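Local coordinates for Exo-1,5-alpha-L-arabinofuranobiosidase (Gibberella zeae, PDB 2YDT), which probably hydrolyses 1,5-alpha-linked L-arabinan from the chain end, releasing arabinobiose units, at residues 53-61 / 70-78; 116-124 / 135-146. All coordinates share one frame; numbering follows the deposited sequence. Where two conformers were deposited one is given.

Interaction 1: 53-61 / 70-78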
loop_
_atom_site.group_PDB
_atom_site.type_symbol
_atom_site.label_atom_id
_atom_site.label_comp_id
_atom_site.label_asym_id
_atom_site.label_seq_id
_atom_site.Cartn_x
_atom_site.Cartn_y
_atom_site.Cartn_z
ATOM N N PRO A 53 -9.535 24.477 2.877
ATOM C CA PRO A 53 -9.949 23.713 1.687
ATOM C C PRO A 53 -10.011 22.204 1.978
ATOM O O PRO A 53 -9.368 21.724 2.941
ATOM C CB PRO A 53 -8.847 23.970 0.681
ATOM C CG PRO A 53 -7.792 24.718 1.363
ATOM C CD PRO A 53 -8.223 25.107 2.717
ATOM N N ASN A 54 -10.799 21.494 1.188
ATOM C CA ASN A 54 -10.888 20.022 1.320
ATOM C C ASN A 54 -9.481 19.406 1.253
ATOM O O ASN A 54 -8.608 19.877 0.496
ATOM C CB ASN A 54 -11.708 19.437 0.180
ATOM C CG ASN A 54 -13.144 19.947 0.149
ATOM O OD1 ASN A 54 -13.723 20.320 1.187
ATOM N ND2 ASN A 54 -13.748 19.882 -1.044
ATOM N N VAL A 55 -9.258 18.352 2.053
ATOM C CA VAL A 55 -7.967 17.659 2.039
ATOM C C VAL A 55 -7.568 17.168 0.636
ATOM O O VAL A 55 -8.403 16.903 -0.235
ATOM C CB VAL A 55 -7.910 16.489 3.042
ATOM C CG1 VAL A 55 -7.976 17.034 4.498
ATOM C CG2 VAL A 55 -9.048 15.472 2.767
ATOM N N TRP A 56 -6.265 17.069 0.437
ATOM C CA TRP A 56 -5.664 16.669 -0.841
ATOM C C TRP A 56 -4.504 15.721 -0.550
ATOM O O TRP A 56 -4.026 15.640 0.590
ATOM C CB TRP A 56 -5.147 17.883 -1.603
ATOM C CG TRP A 56 -4.052 18.602 -0.867
ATOM C CD1 TRP A 56 -2.697 18.368 -0.964
ATOM C CD2 TRP A 56 -4.204 19.635 0.120
ATOM N NE1 TRP A 56 -2.014 19.154 -0.078
ATOM C CE2 TRP A 56 -2.908 19.939 0.609
ATOM C CE3 TRP A 56 -5.301 20.297 0.658
ATOM C CZ2 TRP A 56 -2.683 20.950 1.547
ATOM C CZ3 TRP A 56 -5.085 21.267 1.634
ATOM C CH2 TRP A 56 -3.781 21.586 2.061
ATOM N N PHE A 57 -4.020 15.056 -1.593
ATOM C CA PHE A 57 -2.814 14.236 -1.462
ATOM C C PHE A 57 -1.639 15.073 -1.974
ATOM O O PHE A 57 -1.545 15.332 -3.198
ATOM C CB PHE A 57 -2.901 12.952 -2.283
ATOM C CG PHE A 57 -4.001 12.009 -1.852
ATOM C CD1 PHE A 57 -4.255 11.746 -0.512
ATOM C CD2 PHE A 57 -4.675 11.276 -2.807
ATOM C CE1 PHE A 57 -5.250 10.820 -0.132
ATOM C CE2 PHE A 57 -5.660 10.315 -2.439
ATOM C CZ PHE A 57 -5.944 10.122 -1.080
ATOM N N PRO A 58 -0.679 15.420 -1.088
ATOM C CA PRO A 58 0.536 16.096 -1.597
ATOM C C PRO A 58 1.400 15.173 -2.488
ATOM O O PRO A 58 1.462 13.947 -2.277
ATOM C CB PRO A 58 1.305 16.452 -0.321
ATOM C CG PRO A 58 0.351 16.238 0.818
ATOM C CD PRO A 58 -0.611 15.193 0.364
ATOM N N ILE A 59 2.058 15.751 -3.487
ATOM C CA ILE A 59 3.008 15.019 -4.318
ATOM C C ILE A 59 4.364 15.660 -4.201
ATOM O O ILE A 59 4.548 16.816 -4.616
ATOM C CB ILE A 59 2.541 14.990 -5.797
ATOM C CG1 ILE A 59 1.176 14.282 -5.873
ATOM C CG2 ILE A 59 3.607 14.282 -6.718
ATOM C CD1 ILE A 59 1.205 12.737 -5.662
ATOM N N VAL A 60 5.300 14.901 -3.638
ATOM C CA VAL A 60 6.713 15.311 -3.551
ATOM C C VAL A 60 7.554 14.573 -4.571
ATOM O O VAL A 60 7.234 13.472 -5.007
ATOM C CB VAL A 60 7.300 15.137 -2.138
ATOM C CG1 VAL A 60 6.626 16.105 -1.173
ATOM C CG2 VAL A 60 7.157 13.697 -1.651
ATOM N N LYS A 61 8.625 15.222 -5.002
ATOM C CA LYS A 61 9.505 14.655 -6.027
ATOM C C LYS A 61 10.953 14.706 -5.532
ATOM O O LYS A 61 11.364 15.715 -4.930
ATOM C CB LYS A 61 9.398 15.491 -7.296
ATOM C CG LYS A 61 10.417 15.099 -8.380
ATOM C CD LYS A 61 10.076 15.799 -9.675
ATOM C CE LYS A 61 11.145 15.589 -10.709
ATOM N NZ LYS A 61 10.756 16.122 -12.033
ATOM N N LYS A 70 10.991 17.887 -2.838
ATOM C CA LYS A 70 10.120 19.023 -2.754
ATOM C C LYS A 70 8.762 18.769 -3.353
ATOM O O LYS A 70 8.620 17.960 -4.259
ATOM C CB LYS A 70 10.728 20.203 -3.421
ATOM C CG LYS A 70 10.773 20.179 -4.839
ATOM C CD LYS A 70 10.920 21.639 -5.282
ATOM C CE LYS A 70 11.662 21.750 -6.574
ATOM N NZ LYS A 70 11.344 20.668 -7.531
ATOM N N GLU A 71 7.784 19.517 -2.872
ATOM C CA GLU A 71 6.432 19.336 -3.333
ATOM C C GLU A 71 6.308 19.963 -4.705
ATOM O O GLU A 71 6.718 21.113 -4.925
ATOM C CB GLU A 71 5.425 19.982 -2.370
ATOM C CG GLU A 71 3.992 19.812 -2.876
ATOM C CD GLU A 71 2.969 20.348 -1.963
ATOM O OE1 GLU A 71 2.199 21.231 -2.404
ATOM O OE2 GLU A 71 2.911 19.890 -0.816
ATOM N N ILE A 72 5.738 19.220 -5.630
ATOM C CA ILE A 72 5.520 19.688 -6.984
ATOM C C ILE A 72 4.057 19.890 -7.369
ATOM O O ILE A 72 3.746 20.646 -8.292
ATOM C CB ILE A 72 6.245 18.781 -8.029
ATOM C CG1 ILE A 72 5.728 17.344 -8.067
ATOM C CG2 ILE A 72 7.763 18.844 -7.814
ATOM C CD1 ILE A 72 6.200 16.553 -9.332
ATOM N N SER A 73 3.149 19.240 -6.649
ATOM C CA SER A 73 1.736 19.329 -6.946
ATOM C C SER A 73 0.903 18.752 -5.809
ATOM O O SER A 73 1.447 18.215 -4.807
ATOM C CB SER A 73 1.389 18.583 -8.245
ATOM O OG SER A 73 1.585 17.157 -8.134
ATOM N N LYS A 74 -0.403 18.849 -6.001
ATOM C CA LYS A 74 -1.405 18.293 -5.109
ATOM C C LYS A 74 -2.462 17.583 -5.940
ATOM O O LYS A 74 -2.936 18.115 -6.935
ATOM C CB LYS A 74 -2.090 19.397 -4.298
ATOM C CG LYS A 74 -1.134 20.283 -3.475
ATOM C CD LYS A 74 -1.931 21.357 -2.755
ATOM C CE LYS A 74 -1.076 22.332 -1.983
ATOM N NZ LYS A 74 -1.864 23.577 -1.770
ATOM N N VAL A 75 -2.824 16.364 -5.535
ATOM C CA VAL A 75 -3.944 15.670 -6.121
ATOM C C VAL A 75 -5.183 16.087 -5.319
ATOM O O VAL A 75 -5.307 15.823 -4.116
ATOM C CB VAL A 75 -3.796 14.134 -6.106
ATOM C CG1 VAL A 75 -4.815 13.524 -7.128
ATOM C CG2 VAL A 75 -2.397 13.712 -6.439
ATOM N N LYS A 76 -6.114 16.759 -5.988
ATOM C CA LYS A 76 -7.339 17.279 -5.370
ATOM C C LYS A 76 -8.598 16.584 -5.877
ATOM O O LYS A 76 -8.653 16.136 -7.045
ATOM C CB LYS A 76 -7.481 18.794 -5.630
ATOM C CG LYS A 76 -6.360 19.619 -5.059
ATOM C CD LYS A 76 -6.652 21.114 -5.192
ATOM C CE LYS A 76 -5.511 21.948 -4.701
ATOM N NZ LYS A 76 -5.777 23.454 -4.872
ATOM N N ASP A 77 -9.610 16.515 -5.017
ATOM C CA ASP A 77 -10.931 16.024 -5.397
ATOM C C ASP A 77 -11.639 17.152 -6.206
ATOM O O ASP A 77 -12.000 18.172 -5.622
ATOM C CB ASP A 77 -11.724 15.717 -4.150
ATOM C CG ASP A 77 -13.188 15.409 -4.413
ATOM O OD1 ASP A 77 -13.563 15.105 -5.568
ATOM O OD2 ASP A 77 -13.920 15.447 -3.417
ATOM N N THR A 78 -11.776 16.930 -7.506
ATOM C CA THR A 78 -12.454 17.887 -8.407
ATOM C C THR A 78 -13.890 17.478 -8.664
ATOM O O THR A 78 -14.636 18.213 -9.326
ATOM C CB THR A 78 -11.735 17.985 -9.723
ATOM O OG1 THR A 78 -11.818 16.748 -10.418
ATOM C CG2 THR A 78 -10.243 18.392 -9.542
HETATM O O HOH W 1 -11.630 19.473 -3.219
HETATM O O HOH W 2 -9.098 18.113 -2.596
HETATM O O HOH W 3 0.602 19.960 0.541
#
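Lys74, in the conformer described, lays its aliphatic chain over one face of the Trp56 indole, with CD 3.6 Å from the centroid of the five-membered ring. NZ lies over the six-membered ring, 4.7 Å from the centroid of that ring; the lysine was modelled in two conformers, so this cation-pi contact is less certain. The indole N-H is satisfied by water: NE1 gives its hydrogen to a molecule 2.8 Å away, in the ring plane, and this water donates in turn to Glu71 OE2, 2.7 Å off.

Beneath these side chains the backbones pair antiparallel. Phe57 N and Val75 O bond at 2.9 Å, and Val75 N returns the bond to Phe57 O. Lys61 and Lys70 form a second reciprocal pair. Between them Ile59 N donates to Ser73 O, while Ile59 O takes a near-linear bond from Ile72 N (2.9 Å) and a weak one from Ser73 N (3.5 Å), the signature of a classic bulge. Beyond the strands, a water accepts from Asp77 N and donates to Val55 O.

Ser73 OG, held between its backbone N and carbonyl carbon (chi1 66°), lies 3.3 Å from Ile59 CB, but its polar partners are Gly130 O and Trp133 NE1. Lys61 NZ is bonded to Tyr131 OH. The pairing is that of the third and outermost strands of one blade in a six-bladed, sialidase-type beta-propeller.

Interaction 2: 116-124 / 135-146. With SO4 (sulfate ion), chain E.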
loop_
_atom_site.group_PDB
_atom_site.type_symbol
_atom_site.label_atom_id
_atom_site.label_comp_id
_atom_site.label_asym_id
_atom_site.label_seq_id
_atom_site.Cartn_x
_atom_site.Cartn_y
_atom_site.Cartn_z
ATOM N N LEU A 116 -17.039 11.729 7.375
ATOM C CA LEU A 116 -16.711 10.323 7.171
ATOM C C LEU A 116 -17.890 9.453 6.757
ATOM O O LEU A 116 -17.824 8.222 6.894
ATOM C CB LEU A 116 -16.045 9.720 8.424
ATOM C CG LEU A 116 -14.814 10.411 8.955
ATOM C CD1 LEU A 116 -14.185 9.579 10.105
ATOM C CD2 LEU A 116 -13.796 10.678 7.851
ATOM N N SER A 117 -18.950 10.063 6.212
ATOM C CA SER A 117 -20.200 9.328 5.950
ATOM C C SER A 117 -20.202 8.370 4.750
ATOM O O SER A 117 -21.060 7.452 4.651
ATOM C CB SER A 117 -21.328 10.354 5.828
ATOM O OG SER A 117 -21.183 11.242 4.755
ATOM N N GLU A 118 -19.270 8.577 3.807
ATOM C CA GLU A 118 -19.145 7.737 2.608
ATOM C C GLU A 118 -17.676 7.539 2.239
ATOM O O GLU A 118 -16.810 8.292 2.718
ATOM C CB GLU A 118 -19.881 8.360 1.411
ATOM C CG GLU A 118 -21.363 8.610 1.667
ATOM C CD GLU A 118 -22.086 9.122 0.445
ATOM O OE1 GLU A 118 -22.208 8.368 -0.530
ATOM O OE2 GLU A 118 -22.540 10.284 0.474
ATOM N N THR A 119 -17.425 6.508 1.435
ATOM C CA THR A 119 -16.100 6.192 0.894
ATOM C C THR A 119 -16.190 6.003 -0.606
ATOM O O THR A 119 -17.136 5.423 -1.103
ATOM C CB THR A 119 -15.499 4.945 1.575
ATOM O OG1 THR A 119 -16.513 3.934 1.669
ATOM C CG2 THR A 119 -15.021 5.246 3.000
ATOM N N LEU A 120 -15.217 6.532 -1.333
ATOM C CA LEU A 120 -15.230 6.455 -2.774
ATOM C C LEU A 120 -13.804 6.355 -3.327
ATOM O O LEU A 120 -13.058 7.351 -3.347
ATOM C CB LEU A 120 -15.991 7.662 -3.334
ATOM C CG LEU A 120 -16.156 7.827 -4.846
ATOM C CD1 LEU A 120 -16.633 6.550 -5.552
ATOM C CD2 LEU A 120 -17.088 9.028 -5.111
ATOM N N ILE A 121 -13.447 5.151 -3.785
ATOM C CA ILE A 121 -12.160 4.920 -4.385
ATOM C C ILE A 121 -12.180 5.521 -5.803
ATOM O O ILE A 121 -13.004 5.145 -6.638
ATOM C CB ILE A 121 -11.747 3.411 -4.378
ATOM C CG1 ILE A 121 -11.508 2.948 -2.928
ATOM C CG2 ILE A 121 -10.513 3.219 -5.232
ATOM C CD1 ILE A 121 -11.350 1.407 -2.763
ATOM N N GLU A 122 -11.200 6.403 -6.064
ATOM C CA GLU A 122 -11.040 7.181 -7.297
ATOM C C GLU A 122 -9.742 6.831 -7.954
ATOM O O GLU A 122 -8.805 6.379 -7.294
ATOM C CB GLU A 122 -10.948 8.691 -6.972
ATOM C CG GLU A 122 -12.056 9.260 -6.075
ATOM C CD GLU A 122 -13.346 9.438 -6.825
ATOM O OE1 GLU A 122 -13.763 8.469 -7.484
ATOM O OE2 GLU A 122 -13.958 10.533 -6.742
ATOM N N VAL A 123 -9.660 7.040 -9.264
ATOM C CA VAL A 123 -8.372 7.092 -9.970
ATOM C C VAL A 123 -8.187 8.467 -10.602
ATOM O O VAL A 123 -9.064 8.920 -11.332
ATOM C CB VAL A 123 -8.201 5.975 -11.044
ATOM C CG1 VAL A 123 -6.911 6.110 -11.856
ATOM C CG2 VAL A 123 -8.268 4.618 -10.373
ATOM N N TYR A 124 -7.037 9.077 -10.330
ATOM C CA TYR A 124 -6.550 10.320 -10.960
ATOM C C TYR A 124 -5.279 9.970 -11.735
ATOM O O TYR A 124 -4.557 9.009 -11.409
ATOM C CB TYR A 124 -6.239 11.407 -9.886
ATOM C CG TYR A 124 -7.477 12.112 -9.405
ATOM C CD1 TYR A 124 -8.367 11.481 -8.554
ATOM C CD2 TYR A 124 -7.809 13.393 -9.863
ATOM C CE1 TYR A 124 -9.567 12.119 -8.154
ATOM C CE2 TYR A 124 -8.951 14.016 -9.481
ATOM C CZ TYR A 124 -9.843 13.408 -8.637
ATOM O OH TYR A 124 -11.024 14.056 -8.290
ATOM N N PHE A 135 -8.918 13.869 -13.079
ATOM C CA PHE A 135 -9.838 12.802 -12.674
ATOM C C PHE A 135 -10.043 11.834 -13.823
ATOM O O PHE A 135 -10.283 12.252 -14.978
ATOM C CB PHE A 135 -11.184 13.386 -12.273
ATOM C CG PHE A 135 -12.230 12.358 -12.026
ATOM C CD1 PHE A 135 -12.128 11.533 -10.930
ATOM C CD2 PHE A 135 -13.336 12.219 -12.863
ATOM C CE1 PHE A 135 -13.071 10.571 -10.681
ATOM C CE2 PHE A 135 -14.306 11.239 -12.617
ATOM C CZ PHE A 135 -14.179 10.434 -11.517
ATOM N N VAL A 136 -9.921 10.526 -13.546
ATOM C CA VAL A 136 -10.109 9.521 -14.583
ATOM C C VAL A 136 -11.452 8.835 -14.422
ATOM O O VAL A 136 -12.305 8.903 -15.333
ATOM C CB VAL A 136 -8.960 8.489 -14.616
ATOM C CG1 VAL A 136 -9.232 7.430 -15.720
ATOM C CG2 VAL A 136 -7.610 9.223 -14.841
ATOM N N SER A 137 -11.661 8.191 -13.277
ATOM C CA SER A 137 -12.891 7.473 -13.016
ATOM C C SER A 137 -13.145 7.190 -11.547
ATOM O O SER A 137 -12.203 7.133 -10.747
ATOM C CB SER A 137 -12.930 6.143 -13.805
ATOM O OG SER A 137 -11.869 5.267 -13.424
ATOM N N HIS A 138 -14.432 7.004 -11.224
ATOM C CA HIS A 138 -14.872 6.403 -9.972
ATOM C C HIS A 138 -14.788 4.883 -10.058
ATOM O O HIS A 138 -15.181 4.270 -11.070
ATOM C CB HIS A 138 -16.327 6.788 -9.711
ATOM C CG HIS A 138 -16.559 8.257 -9.610
ATOM N ND1 HIS A 138 -15.900 9.056 -8.697
ATOM C CD2 HIS A 138 -17.425 9.073 -10.272
ATOM C CE1 HIS A 138 -16.362 10.295 -8.787
ATOM N NE2 HIS A 138 -17.282 10.336 -9.741
ATOM N N VAL A 139 -14.208 4.262 -9.040
ATOM C CA VAL A 139 -14.069 2.812 -8.998
ATOM C C VAL A 139 -15.094 2.135 -8.113
ATOM O O VAL A 139 -15.837 1.247 -8.555
ATOM C CB VAL A 139 -12.669 2.404 -8.557
ATOM C CG1 VAL A 139 -12.485 0.822 -8.679
ATOM C CG2 VAL A 139 -11.577 3.175 -9.393
ATOM N N ALA A 140 -15.134 2.510 -6.848
ATOM C CA ALA A 140 -15.958 1.787 -5.874
ATOM C C ALA A 140 -16.487 2.727 -4.821
ATOM O O ALA A 140 -15.722 3.413 -4.177
ATOM C CB ALA A 140 -15.134 0.664 -5.197
ATOM N N LEU A 141 -17.807 2.741 -4.664
ATOM C CA LEU A 141 -18.483 3.511 -3.617
ATOM C C LEU A 141 -18.866 2.622 -2.480
ATOM O O LEU A 141 -19.407 1.507 -2.695
ATOM C CB LEU A 141 -19.777 4.101 -4.180
ATOM C CG LEU A 141 -20.656 4.970 -3.306
ATOM C CD1 LEU A 141 -20.030 6.299 -2.937
ATOM C CD2 LEU A 141 -22.006 5.207 -4.042
ATOM N N GLY A 142 -18.607 3.092 -1.268
ATOM C CA GLY A 142 -19.010 2.447 -0.060
ATOM C C GLY A 142 -19.582 3.421 0.967
ATOM O O GLY A 142 -19.742 4.635 0.736
ATOM N N GLY A 143 -19.839 2.867 2.134
ATOM C CA GLY A 143 -20.431 3.616 3.237
ATOM C C GLY A 143 -19.437 4.239 4.192
ATOM O O GLY A 143 -18.332 4.634 3.808
ATOM N N GLU A 144 -19.837 4.345 5.455
ATOM C CA GLU A 144 -19.184 5.179 6.430
ATOM C C GLU A 144 -17.770 4.680 6.738
ATOM O O GLU A 144 -17.553 3.492 6.992
ATOM C CB GLU A 144 -20.017 5.143 7.726
ATOM C CG GLU A 144 -19.430 5.952 8.838
ATOM C CD GLU A 144 -20.317 6.085 10.060
ATOM O OE1 GLU A 144 -20.085 7.052 10.805
ATOM O OE2 GLU A 144 -21.224 5.261 10.248
ATOM N N ALA A 145 -16.824 5.608 6.745
ATOM C CA ALA A 145 -15.395 5.310 6.872
ATOM C C ALA A 145 -14.932 5.067 8.289
ATOM O O ALA A 145 -14.000 5.720 8.753
ATOM C CB ALA A 145 -14.571 6.483 6.215
ATOM N N LEU A 146 -15.531 4.066 8.951
ATOM C CA LEU A 146 -15.032 3.545 10.215
ATOM C C LEU A 146 -14.926 2.044 10.094
ATOM O O LEU A 146 -15.781 1.421 9.466
ATOM C CB LEU A 146 -15.992 3.894 11.379
ATOM C CG LEU A 146 -16.207 5.354 11.673
ATOM C CD1 LEU A 146 -17.338 5.467 12.735
ATOM C CD2 LEU A 146 -14.929 5.976 12.147
HETATM S S SO4 E . -23.167 2.405 6.091
HETATM O O1 SO4 E . -23.373 3.691 5.421
HETATM O O2 SO4 E . -23.689 1.343 5.260
HETATM O O3 SO4 E . -21.754 2.243 6.373
HETATM O O4 SO4 E . -23.951 2.375 7.353
HETATM O O HOH W 4 -22.194 5.631 -0.019
#
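His138 and Glu122 stand side by side on the hairpin of strands 119-126 and 134-142, the third and outermost strands of a beta-propeller blade. From the backbone outward, His138 CB lies 3.8 Å from Glu122 OE1, and CG comes closer to the same oxygen. With CG beside the backbone N (chi1 -60°), the imidazole is placed against the carboxylate. ND1 donates to Glu122 OE1, meeting the syn lone pair, in a bond modelled at 2.5 Å, a doubtful length since it is shorter than usual; ring and carboxylate are nearly coplanar, 15° apart. CE1 sits 3.2 Å from Glu122 OE2, an oxygen also bonded by Asn80 ND2. Over the centre of the imidazole, 3.4 Å above its plane, comes CZ of Phe135.

Phe135 in turn points an edge at the face of Tyr124 in a T-shaped pair, centroids 5.5 Å apart and planes at 63°. Phe135 CA covers that face too, offset toward its rim. Val123 and Ile121 lie on the opposite face of the sheet, each touching the bulge residue Val139, Val123 by CG2 on CG2 and Ile121 by CG2 on CB. Two classic bulges interrupt the ladder: Val136 and Ser137 share Val123 O, and Val139 and Ala140 share Ile121 O, the second donor of each pair being weak.

At the start of strand 119-126, Thr119 OG1 donates to Gly143 O at 2.9 Å and is also bonded to Val154 N. Its other branch, CG2, presses tightly on Ala145 CB, 3.5 Å away. Past the strands, Ala145 N closes onto Leu116 O, and Ala145 centres an inverse gamma turn. Just before it, Glu144 N points at a sulfate, probably from the crystallisation liquor, and donates to its O3 at 3.0 Å; Thr152 OG1 bonds the same ion.

Overall arrangement
From the N terminus the chain first makes interaction 1, whose hairpin closes the turn linking strands 57-62 and 70-75, and only then interaction 2, which closes the turn between strands 119-126 and 134-142. The two neither nest nor cross; they follow in series, with centres about 17 Å apart. Each completes the outer half of a four-stranded blade, and the blades are consecutive; between the two hairpins the chain lays down strands 87-92 and 105-111, the first two of the second blade. They also meet directly: Val75 CG1 packs on Tyr124 CB, and Tyr124 OH probably bonds Thr78 N, tying the exit of the first hairpin to strand 119-126 of the second.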